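Long-range contacts in probable thiosulfate sulfurtransferase (PDB 2EG4), which probably transfers sulfur from thiosulfate to an acceptor such as cyanide, as rhodaneses do, and binds a zinc ion: residues M1-D6 and P63-D68; K35-E40 and M218-Q223; L54-G59 and P108-V113. All coordinates share one frame; numbering follows the deposited sequence.

Contact 1. Residues M1-D6 and P63-D68; sequences MNLPED and PVVLYD
Pro4 and Pro63 slide past each other in opposite directions, ring against ring, with CG of Pro4 3.8 Å from CG of Pro63. Val65 also meets Pro4. Its CG2 lies beside the backbone N and touches the ring of Pro4 at CD, 3.7 Å away, while its CG1, anti to the backbone N (chi1 173°), turns to Leu3. There the two side chains cross at about a right angle, CD2 of Leu3 to CG1 of Val65 at 4.1 Å. No hydrogen bond joins the two segments. The carbonyl O of Glu5 lies 3.5 Å from CG of Pro63, and the O of Asp6, which faces CD of Pro63, is hydrogen-bonded to Arg61. An alanine at Pro63 lacks CG and CD and would probably open a gap beneath the Pro4 ring and the Glu5 carbonyl. Val65 pairs through its backbone with Val8 and Val10; on strand 89-92, Leu3 touches Trp92 and Pro4 touches Gln90. The N-terminal loop thus packs over an inner strand of the parallel sheet of the first rhodanese-like domain.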
loop_
_atom_site.group_PDB
_atom_site.type_symbol
_atom_site.label_atom_id
_atom_site.label_comp_id
_atom_site.label_asym_id
_atom_site.label_seq_id
_atom_site.Cartn_x
_atom_site.Cartn_y
_atom_site.Cartn_z
ATOM N N MET A 1 -5.222 -11.006 -17.630
ATOM C CA MET A 1 -4.485 -9.711 -17.637
ATOM C C MET A 1 -3.174 -9.798 -18.410
ATOM O O MET A 1 -2.384 -10.731 -18.213
ATOM C CB MET A 1 -4.186 -9.268 -16.206
ATOM C CG MET A 1 -3.363 -7.990 -16.115
ATOM S SD MET A 1 -2.897 -7.595 -14.416
ATOM C CE MET A 1 -1.231 -8.235 -14.384
ATOM N N ASN A 2 -2.945 -8.813 -19.275
ATOM C CA ASN A 2 -1.726 -8.742 -20.073
ATOM C C ASN A 2 -0.611 -8.185 -19.221
ATOM O O ASN A 2 -0.862 -7.410 -18.301
ATOM C CB ASN A 2 -1.929 -7.836 -21.282
ATOM C CG ASN A 2 -2.828 -8.456 -22.329
ATOM O OD1 ASN A 2 -3.695 -7.789 -22.892
ATOM N ND2 ASN A 2 -2.617 -9.738 -22.603
ATOM N N LEU A 3 0.618 -8.565 -19.545
ATOM C CA LEU A 3 1.788 -8.136 -18.801
ATOM C C LEU A 3 2.648 -7.180 -19.600
ATOM O O LEU A 3 2.757 -7.297 -20.829
ATOM C CB LEU A 3 2.650 -9.342 -18.447
ATOM C CG LEU A 3 2.008 -10.472 -17.643
ATOM C CD1 LEU A 3 2.933 -11.692 -17.627
ATOM C CD2 LEU A 3 1.755 -9.968 -16.219
ATOM N N PRO A 4 3.275 -6.210 -18.917
ATOM C CA PRO A 4 4.137 -5.271 -19.635
ATOM C C PRO A 4 5.441 -5.992 -20.009
ATOM O O PRO A 4 5.775 -7.025 -19.440
ATOM C CB PRO A 4 4.361 -4.160 -18.610
ATOM C CG PRO A 4 4.329 -4.910 -17.290
ATOM C CD PRO A 4 3.132 -5.825 -17.496
ATOM N N GLU A 5 6.199 -5.441 -20.948
ATOM C CA GLU A 5 7.442 -6.083 -21.368
ATOM C C GLU A 5 8.608 -6.013 -20.394
ATOM O O GLU A 5 8.812 -5.001 -19.716
ATOM C CB GLU A 5 7.916 -5.499 -22.703
ATOM C CG GLU A 5 6.885 -5.586 -23.783
ATOM C CD GLU A 5 6.374 -7.007 -23.947
ATOM O OE1 GLU A 5 7.198 -7.888 -24.268
ATOM O OE2 GLU A 5 5.155 -7.218 -23.741
ATOM N N ASP A 6 9.366 -7.104 -20.345
ATOM C CA ASP A 6 10.577 -7.225 -19.526
ATOM C C ASP A 6 10.366 -6.831 -18.083
ATOM O O ASP A 6 11.193 -6.127 -17.489
ATOM C CB ASP A 6 11.693 -6.355 -20.103
ATOM C CG ASP A 6 11.893 -6.574 -21.587
ATOM O OD1 ASP A 6 12.191 -7.724 -21.984
ATOM O OD2 ASP A 6 11.750 -5.593 -22.352
ATOM N N PRO A 63 9.391 -2.154 -15.633
ATOM C CA PRO A 63 8.159 -2.211 -14.845
ATOM C C PRO A 63 8.212 -3.395 -13.892
ATOM O O PRO A 63 8.907 -4.382 -14.148
ATOM C CB PRO A 63 7.091 -2.402 -15.913
ATOM C CG PRO A 63 7.780 -3.365 -16.841
ATOM C CD PRO A 63 9.198 -2.798 -16.948
ATOM N N VAL A 64 7.497 -3.284 -12.780
ATOM C CA VAL A 64 7.449 -4.371 -11.812
ATOM C C VAL A 64 6.016 -4.871 -11.742
ATOM O O VAL A 64 5.064 -4.089 -11.669
ATOM C CB VAL A 64 7.894 -3.916 -10.386
ATOM C CG1 VAL A 64 7.669 -5.070 -9.361
ATOM C CG2 VAL A 64 9.366 -3.532 -10.415
ATOM N N VAL A 65 5.854 -6.188 -11.799
ATOM C CA VAL A 65 4.527 -6.772 -11.700
ATOM C C VAL A 65 4.482 -7.535 -10.384
ATOM O O VAL A 65 5.248 -8.472 -10.189
ATOM C CB VAL A 65 4.228 -7.772 -12.853
ATOM C CG1 VAL A 65 2.901 -8.475 -12.590
ATOM C CG2 VAL A 65 4.122 -7.009 -14.184
ATOM N N LEU A 66 3.602 -7.110 -9.481
ATOM C CA LEU A 66 3.496 -7.801 -8.196
ATOM C C LEU A 66 2.284 -8.730 -8.216
ATOM O O LEU A 66 1.212 -8.349 -8.692
ATOM C CB LEU A 66 3.343 -6.809 -7.040
ATOM C CG LEU A 66 4.499 -5.813 -6.830
ATOM C CD1 LEU A 66 4.191 -4.502 -7.578
ATOM C CD2 LEU A 66 4.676 -5.537 -5.329
ATOM N N TYR A 67 2.432 -9.942 -7.688
ATOM C CA TYR A 67 1.298 -10.850 -7.695
ATOM C C TYR A 67 1.077 -11.537 -6.344
ATOM O O TYR A 67 2.004 -11.705 -5.555
ATOM C CB TYR A 67 1.458 -11.905 -8.817
ATOM C CG TYR A 67 2.576 -12.912 -8.607
ATOM C CD1 TYR A 67 2.361 -14.096 -7.885
ATOM C CD2 TYR A 67 3.849 -12.689 -9.140
ATOM C CE1 TYR A 67 3.393 -15.030 -7.699
ATOM C CE2 TYR A 67 4.889 -13.621 -8.971
ATOM C CZ TYR A 67 4.652 -14.785 -8.246
ATOM O OH TYR A 67 5.670 -15.702 -8.081
ATOM N N ASP A 68 -0.171 -11.914 -6.090
ATOM C CA ASP A 68 -0.569 -12.582 -4.857
ATOM C C ASP A 68 -1.898 -13.262 -5.206
ATOM O O ASP A 68 -2.436 -13.092 -6.312
ATOM C CB ASP A 68 -0.743 -11.551 -3.729
ATOM C CG ASP A 68 -0.657 -12.164 -2.337
ATOM O OD1 ASP A 68 -0.962 -13.366 -2.163
ATOM O OD2 ASP A 68 -0.294 -11.407 -1.405
#

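Contact 2. Residues K35-E40 and M218-Q223; sequences KLRLRE and MHEWLQ. With ZN (zinc ion), chain C.
Lys35 lays its aliphatic chain over the imidazole of His219, CD sitting 3.5 Å from the ring centroid and only 4° off the ring normal, a CH-pi contact over the face. The two side chains cross at about a right angle. CE follows over the CE1 and NE2 side of the ring, and the bend at chi3 (-77°) places it there. At the ring's rim ND1 binds the zinc ion at 2.1 Å.

The second grip is made by Glu220, whose chain runs extended from the helix to the loop. Its OE2 accepts the backbone N-H of Leu38 at 2.8 Å, on the syn side but 35° out of the carboxylate plane. The other oxygen, OE1, accepts a hydrogen bond from a water 2.7 Å away, and that water also donates to the carbonyl O of Leu38, so one carboxylate holds both polar groups of a single loop residue, one directly and one through water. Tyr214 OH is hydrogen-bonded to OE1 as well.

Farther out, Cys151, Cys152 and His192 complete the zinc site, and the His192 ring meets that of His219 nearly perpendicularly. CG of Arg37 passes 3.8 Å from OE2 of Glu220, and the guanidinium goes on to salt bridges with Glu224 and Glu43, while Leu36 and Leu38 pack against helix 41-57. These anchors fix the loop of the first rhodanese-like domain against helix 217-223 of the second.

Lys35 meets the zinc-bound imidazole through its methylenes; NZ of Lys35, 5.2 Å from ND1 of His219, makes no direct contact there. The largely buried Glu220 carboxylate is met by several donors, which would be expected to stabilise its negative charge and hold it from turning.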
loop_
_atom_site.group_PDB
_atom_site.type_symbol
_atom_site.label_atom_id
_atom_site.label_comp_id
_atom_site.label_asym_id
_atom_site.label_seq_id
_atom_site.Cartn_x
_atom_site.Cartn_y
_atom_site.Cartn_z
ATOM N N LYS A 35 6.338 -0.305 10.199
ATOM C CA LYS A 35 5.424 0.781 10.553
ATOM C C LYS A 35 6.296 2.035 10.432
ATOM O O LYS A 35 7.385 2.114 11.005
ATOM C CB LYS A 35 4.892 0.615 11.980
ATOM C CG LYS A 35 3.661 -0.302 12.054
ATOM C CD LYS A 35 3.057 -0.329 13.449
ATOM C CE LYS A 35 3.863 -1.197 14.382
ATOM N NZ LYS A 35 3.654 -2.635 14.049
ATOM N N LEU A 36 5.818 3.017 9.680
ATOM C CA LEU A 36 6.580 4.233 9.436
ATOM C C LEU A 36 6.175 5.473 10.207
ATOM O O LEU A 36 5.004 5.645 10.564
ATOM C CB LEU A 36 6.526 4.573 7.949
ATOM C CG LEU A 36 7.405 3.759 6.996
ATOM C CD1 LEU A 36 7.149 2.281 7.148
ATOM C CD2 LEU A 36 7.113 4.189 5.594
ATOM N N ARG A 37 7.160 6.336 10.459
ATOM C CA ARG A 37 6.934 7.621 11.110
ATOM C C ARG A 37 7.522 8.610 10.102
ATOM O O ARG A 37 8.725 8.577 9.812
ATOM C CB ARG A 37 7.666 7.727 12.455
ATOM C CG ARG A 37 7.374 9.049 13.149
ATOM C CD ARG A 37 8.105 9.234 14.470
ATOM N NE ARG A 37 7.750 10.496 15.132
ATOM C CZ ARG A 37 8.273 11.684 14.828
ATOM N NH1 ARG A 37 9.183 11.774 13.869
ATOM N NH2 ARG A 37 7.890 12.782 15.483
ATOM N N LEU A 38 6.669 9.467 9.548
ATOM C CA LEU A 38 7.097 10.412 8.531
ATOM C C LEU A 38 6.645 11.814 8.858
ATOM O O LEU A 38 5.595 12.271 8.391
ATOM C CB LEU A 38 6.560 9.972 7.165
ATOM C CG LEU A 38 6.971 8.571 6.694
ATOM C CD1 LEU A 38 6.132 8.178 5.470
ATOM C CD2 LEU A 38 8.447 8.545 6.331
ATOM N N ARG A 39 7.434 12.490 9.683
ATOM C CA ARG A 39 7.125 13.868 10.071
ATOM C C ARG A 39 8.191 14.822 9.528
ATOM O O ARG A 39 7.865 15.858 8.924
ATOM C CB ARG A 39 7.037 14.015 11.592
ATOM C CG ARG A 39 6.583 15.426 12.054
ATOM C CD ARG A 39 6.523 15.577 13.586
ATOM N NE ARG A 39 6.010 16.892 13.978
ATOM C CZ ARG A 39 6.010 17.364 15.221
ATOM N NH1 ARG A 39 6.504 16.634 16.218
ATOM N NH2 ARG A 39 5.499 18.567 15.474
ATOM N N GLU A 40 9.460 14.469 9.728
ATOM C CA GLU A 40 10.572 15.301 9.273
ATOM C C GLU A 40 11.071 14.923 7.873
ATOM O O GLU A 40 10.978 13.771 7.448
ATOM C CB GLU A 40 11.759 15.187 10.233
ATOM C CG GLU A 40 11.443 15.354 11.713
ATOM C CD GLU A 40 10.697 16.649 12.011
ATOM O OE1 GLU A 40 10.937 17.644 11.303
ATOM O OE2 GLU A 40 9.891 16.662 12.959
ATOM N N MET A 218 -3.299 5.465 11.501
ATOM C CA MET A 218 -3.667 5.590 12.919
ATOM C C MET A 218 -2.551 5.262 13.926
ATOM O O MET A 218 -2.474 5.868 15.000
ATOM C CB MET A 218 -4.912 4.731 13.201
ATOM C CG MET A 218 -5.886 5.334 14.204
ATOM S SD MET A 218 -6.570 6.971 13.703
ATOM C CE MET A 218 -6.809 7.646 15.324
ATOM N N HIS A 219 -1.679 4.315 13.600
ATOM C CA HIS A 219 -0.592 4.015 14.525
ATOM C C HIS A 219 0.263 5.271 14.723
ATOM O O HIS A 219 0.506 5.695 15.858
ATOM C CB HIS A 219 0.278 2.858 14.005
ATOM C CG HIS A 219 1.299 2.388 14.994
ATOM N ND1 HIS A 219 1.029 1.424 15.942
ATOM C CD2 HIS A 219 2.577 2.782 15.212
ATOM C CE1 HIS A 219 2.096 1.244 16.702
ATOM N NE2 HIS A 219 3.047 2.055 16.281
ATOM N N GLU A 220 0.699 5.894 13.630
ATOM C CA GLU A 220 1.517 7.088 13.770
ATOM C C GLU A 220 0.735 8.210 14.432
ATOM O O GLU A 220 1.239 8.882 15.320
ATOM C CB GLU A 220 2.009 7.580 12.421
ATOM C CG GLU A 220 2.807 8.857 12.563
ATOM C CD GLU A 220 3.150 9.472 11.244
ATOM O OE1 GLU A 220 2.256 9.544 10.366
ATOM O OE2 GLU A 220 4.313 9.909 11.086
ATOM N N TRP A 221 -0.512 8.389 14.005
ATOM C CA TRP A 221 -1.353 9.461 14.533
ATOM C C TRP A 221 -1.420 9.412 16.053
ATOM O O TRP A 221 -1.300 10.439 16.723
ATOM C CB TRP A 221 -2.762 9.373 13.913
ATOM C CG TRP A 221 -3.667 10.559 14.232
ATOM C CD1 TRP A 221 -4.500 10.704 15.310
ATOM C CD2 TRP A 221 -3.820 11.754 13.446
ATOM N NE1 TRP A 221 -5.164 11.921 15.243
ATOM C CE2 TRP A 221 -4.763 12.583 14.112
ATOM C CE3 TRP A 221 -3.255 12.205 12.249
ATOM C CZ2 TRP A 221 -5.149 13.839 13.611
ATOM C CZ3 TRP A 221 -3.637 13.448 11.746
ATOM C CH2 TRP A 221 -4.579 14.251 12.427
ATOM N N LEU A 222 -1.590 8.218 16.603
ATOM C CA LEU A 222 -1.655 8.072 18.056
ATOM C C LEU A 222 -0.282 8.233 18.715
ATOM O O LEU A 222 -0.174 8.835 19.776
ATOM C CB LEU A 222 -2.254 6.713 18.428
ATOM C CG LEU A 222 -3.757 6.570 18.127
ATOM C CD1 LEU A 222 -4.217 5.145 18.407
ATOM C CD2 LEU A 222 -4.551 7.575 18.988
ATOM N N GLN A 223 0.769 7.710 18.092
ATOM C CA GLN A 223 2.100 7.863 18.685
ATOM C C GLN A 223 2.450 9.345 18.824
ATOM O O GLN A 223 3.096 9.761 19.786
ATOM C CB GLN A 223 3.151 7.147 17.833
ATOM C CG GLN A 223 3.103 5.628 17.975
ATOM C CD GLN A 223 3.193 5.182 19.439
ATOM O OE1 GLN A 223 4.071 5.631 20.183
ATOM N NE2 GLN A 223 2.290 4.293 19.850
HETATM ZN ZN ZN C . -0.766 0.358 16.387
HETATM O O HOH W 1 3.245 10.825 8.256
#

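Contact 3. Residues L54-G59 and P108-V113; sequences LFQTLG and PERTEV
In Gln56 chi1 (-59°) sets CG anti to the carbonyl carbon and the chain runs on extended, while a bend at chi3 of Arg110 turns NE; the two flat groups, amide and guanidinium, then meet with their planes 87° apart. NH2 of Arg110 donates to OE1 of Gln56 at 2.8 Å, in the carbonyl plane and on a lone pair. The amide's NE2 serves a second point of the loop: NE2 of Gln56 donates a hydrogen bond to the O of Val113 at 2.9 Å, standing 39° above that carbonyl plane. One side chain thus ties two points of segment 108-113. Glu53 takes NH2 of Arg110 in a salt bridge as well. The helix 41-57 ends here in a Schellman motif, Gly59 leaving it with positive phi, and the loop beyond strand 89-92 packs across that C-terminal end. The O of Gln56 receives a weak bond from the N of Thr111, at 3.1 Å, and a CA-H...O contact from Arg110. CG2 of Thr111 presses on CA of Gly59 at 3.4 Å, where a side chain would collide with Pro108. A water bridges the O of Thr57 and the O of Pro108, donating to both. Beyond Gln56, CG1 of Val113 closes on CB of Phe55 at 3.4 Å.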
loop_
_atom_site.group_PDB
_atom_site.type_symbol
_atom_site.label_atom_id
_atom_site.label_comp_id
_atom_site.label_asym_id
_atom_site.label_seq_id
_atom_site.Cartn_x
_atom_site.Cartn_y
_atom_site.Cartn_z
ATOM N N LEU A 54 16.628 -1.502 -1.162
ATOM C CA LEU A 54 15.772 -2.650 -1.448
ATOM C C LEU A 54 15.704 -2.922 -2.941
ATOM O O LEU A 54 15.833 -4.071 -3.383
ATOM C CB LEU A 54 14.371 -2.383 -0.907
ATOM C CG LEU A 54 13.328 -3.485 -1.146
ATOM C CD1 LEU A 54 13.651 -4.735 -0.340
ATOM C CD2 LEU A 54 11.969 -2.945 -0.729
ATOM N N PHE A 55 15.486 -1.868 -3.719
ATOM C CA PHE A 55 15.403 -1.996 -5.169
ATOM C C PHE A 55 16.700 -2.567 -5.739
ATOM O O PHE A 55 16.674 -3.442 -6.606
ATOM C CB PHE A 55 15.138 -0.640 -5.814
ATOM C CG PHE A 55 13.801 -0.017 -5.457
ATOM C CD1 PHE A 55 12.887 -0.670 -4.640
ATOM C CD2 PHE A 55 13.461 1.230 -5.977
ATOM C CE1 PHE A 55 11.636 -0.081 -4.339
ATOM C CE2 PHE A 55 12.235 1.818 -5.687
ATOM C CZ PHE A 55 11.318 1.165 -4.870
ATOM N N GLN A 56 17.837 -2.077 -5.253
ATOM C CA GLN A 56 19.121 -2.567 -5.751
ATOM C C GLN A 56 19.396 -4.009 -5.344
ATOM O O GLN A 56 19.841 -4.821 -6.160
ATOM C CB GLN A 56 20.260 -1.661 -5.268
ATOM C CG GLN A 56 20.088 -0.224 -5.712
ATOM C CD GLN A 56 21.333 0.612 -5.494
ATOM O OE1 GLN A 56 22.136 0.331 -4.603
ATOM N NE2 GLN A 56 21.488 1.659 -6.293
ATOM N N THR A 57 19.116 -4.338 -4.093
ATOM C CA THR A 57 19.357 -5.684 -3.590
ATOM C C THR A 57 18.504 -6.725 -4.313
ATOM O O THR A 57 18.974 -7.838 -4.561
ATOM C CB THR A 57 19.108 -5.768 -2.067
ATOM O OG1 THR A 57 20.006 -4.880 -1.386
ATOM C CG2 THR A 57 19.382 -7.170 -1.562
ATOM N N LEU A 58 17.262 -6.367 -4.650
ATOM C CA LEU A 58 16.359 -7.296 -5.362
ATOM C C LEU A 58 16.470 -7.204 -6.884
ATOM O O LEU A 58 15.792 -7.938 -7.622
ATOM C CB LEU A 58 14.903 -7.043 -4.960
ATOM C CG LEU A 58 14.531 -7.441 -3.535
ATOM C CD1 LEU A 58 13.020 -7.288 -3.349
ATOM C CD2 LEU A 58 14.940 -8.864 -3.260
ATOM N N GLY A 59 17.323 -6.306 -7.360
ATOM C CA GLY A 59 17.482 -6.139 -8.795
ATOM C C GLY A 59 16.200 -5.661 -9.448
ATOM O O GLY A 59 15.833 -6.116 -10.537
ATOM N N PRO A 108 19.572 -12.141 -7.834
ATOM C CA PRO A 108 19.837 -11.030 -8.748
ATOM C C PRO A 108 21.137 -10.301 -8.428
ATOM O O PRO A 108 21.597 -10.298 -7.284
ATOM C CB PRO A 108 18.629 -10.114 -8.545
ATOM C CG PRO A 108 17.575 -11.017 -7.995
ATOM C CD PRO A 108 18.344 -11.895 -7.060
ATOM N N GLU A 109 21.734 -9.704 -9.449
ATOM C CA GLU A 109 22.934 -8.913 -9.247
ATOM C C GLU A 109 22.363 -7.532 -8.944
ATOM O O GLU A 109 21.435 -7.085 -9.620
ATOM C CB GLU A 109 23.785 -8.870 -10.517
ATOM C CG GLU A 109 24.693 -10.080 -10.704
ATOM C CD GLU A 109 25.522 -9.996 -11.978
ATOM O OE1 GLU A 109 26.155 -8.941 -12.213
ATOM O OE2 GLU A 109 25.546 -10.986 -12.743
ATOM N N ARG A 110 22.896 -6.875 -7.921
ATOM C CA ARG A 110 22.420 -5.551 -7.529
ATOM C C ARG A 110 22.247 -4.581 -8.687
ATOM O O ARG A 110 23.226 -4.223 -9.341
ATOM C CB ARG A 110 23.386 -4.903 -6.541
ATOM C CG ARG A 110 23.483 -5.559 -5.190
ATOM C CD ARG A 110 24.381 -4.719 -4.298
ATOM N NE ARG A 110 23.839 -3.382 -4.045
ATOM C CZ ARG A 110 23.071 -3.070 -3.005
ATOM N NH1 ARG A 110 22.750 -3.996 -2.116
ATOM N NH2 ARG A 110 22.632 -1.828 -2.843
ATOM N N THR A 111 21.016 -4.151 -8.954
ATOM C CA THR A 111 20.818 -3.172 -10.014
ATOM C C THR A 111 21.335 -1.868 -9.409
ATOM O O THR A 111 21.687 -1.835 -8.231
ATOM C CB THR A 111 19.320 -3.018 -10.431
ATOM O OG1 THR A 111 18.492 -2.890 -9.272
ATOM C CG2 THR A 111 18.866 -4.224 -11.246
ATOM N N GLU A 112 21.400 -0.801 -10.199
ATOM C CA GLU A 112 21.899 0.467 -9.675
ATOM C C GLU A 112 20.812 1.523 -9.652
ATOM O O GLU A 112 21.084 2.722 -9.556
ATOM C CB GLU A 112 23.093 0.953 -10.501
ATOM C CG GLU A 112 24.366 0.149 -10.262
ATOM C CD GLU A 112 25.556 0.694 -11.027
ATOM O OE1 GLU A 112 25.503 0.704 -12.278
ATOM O OE2 GLU A 112 26.543 1.116 -10.378
ATOM N N VAL A 113 19.574 1.057 -9.738
ATOM C CA VAL A 113 18.416 1.925 -9.718
ATOM C C VAL A 113 18.413 2.718 -8.416
ATOM O O VAL A 113 18.901 2.250 -7.390
ATOM C CB VAL A 113 17.114 1.100 -9.794
ATOM C CG1 VAL A 113 16.997 0.230 -8.557
ATOM C CG2 VAL A 113 15.904 2.018 -9.919
HETATM O O HOH W 2 21.570 -8.474 -5.150
#

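How the contacts relate
From the N terminus, the chain lays residues 1-6 beside what will become the third strand in sequence of the first sheet, and contact 1 closes that loop when 63-68 arrives. Before then, 35-40 leaves toward the other rhodanese-like domain, and helix 41-57 leads to 54-59, whose segment almost adjoins 63-68. Contact 3 closes at 108-113 and so crosses contact 1, their centres 18 Å apart. Contact 2 closes last, at 218-223; its loop encloses the whole of contact 3 and crosses contact 1. Contact 1 ties the N-terminal loop to strand 64-67, contact 3 ties the end of helix 41-57 to the loop after strand 89-92, and contact 2 joins the two domains.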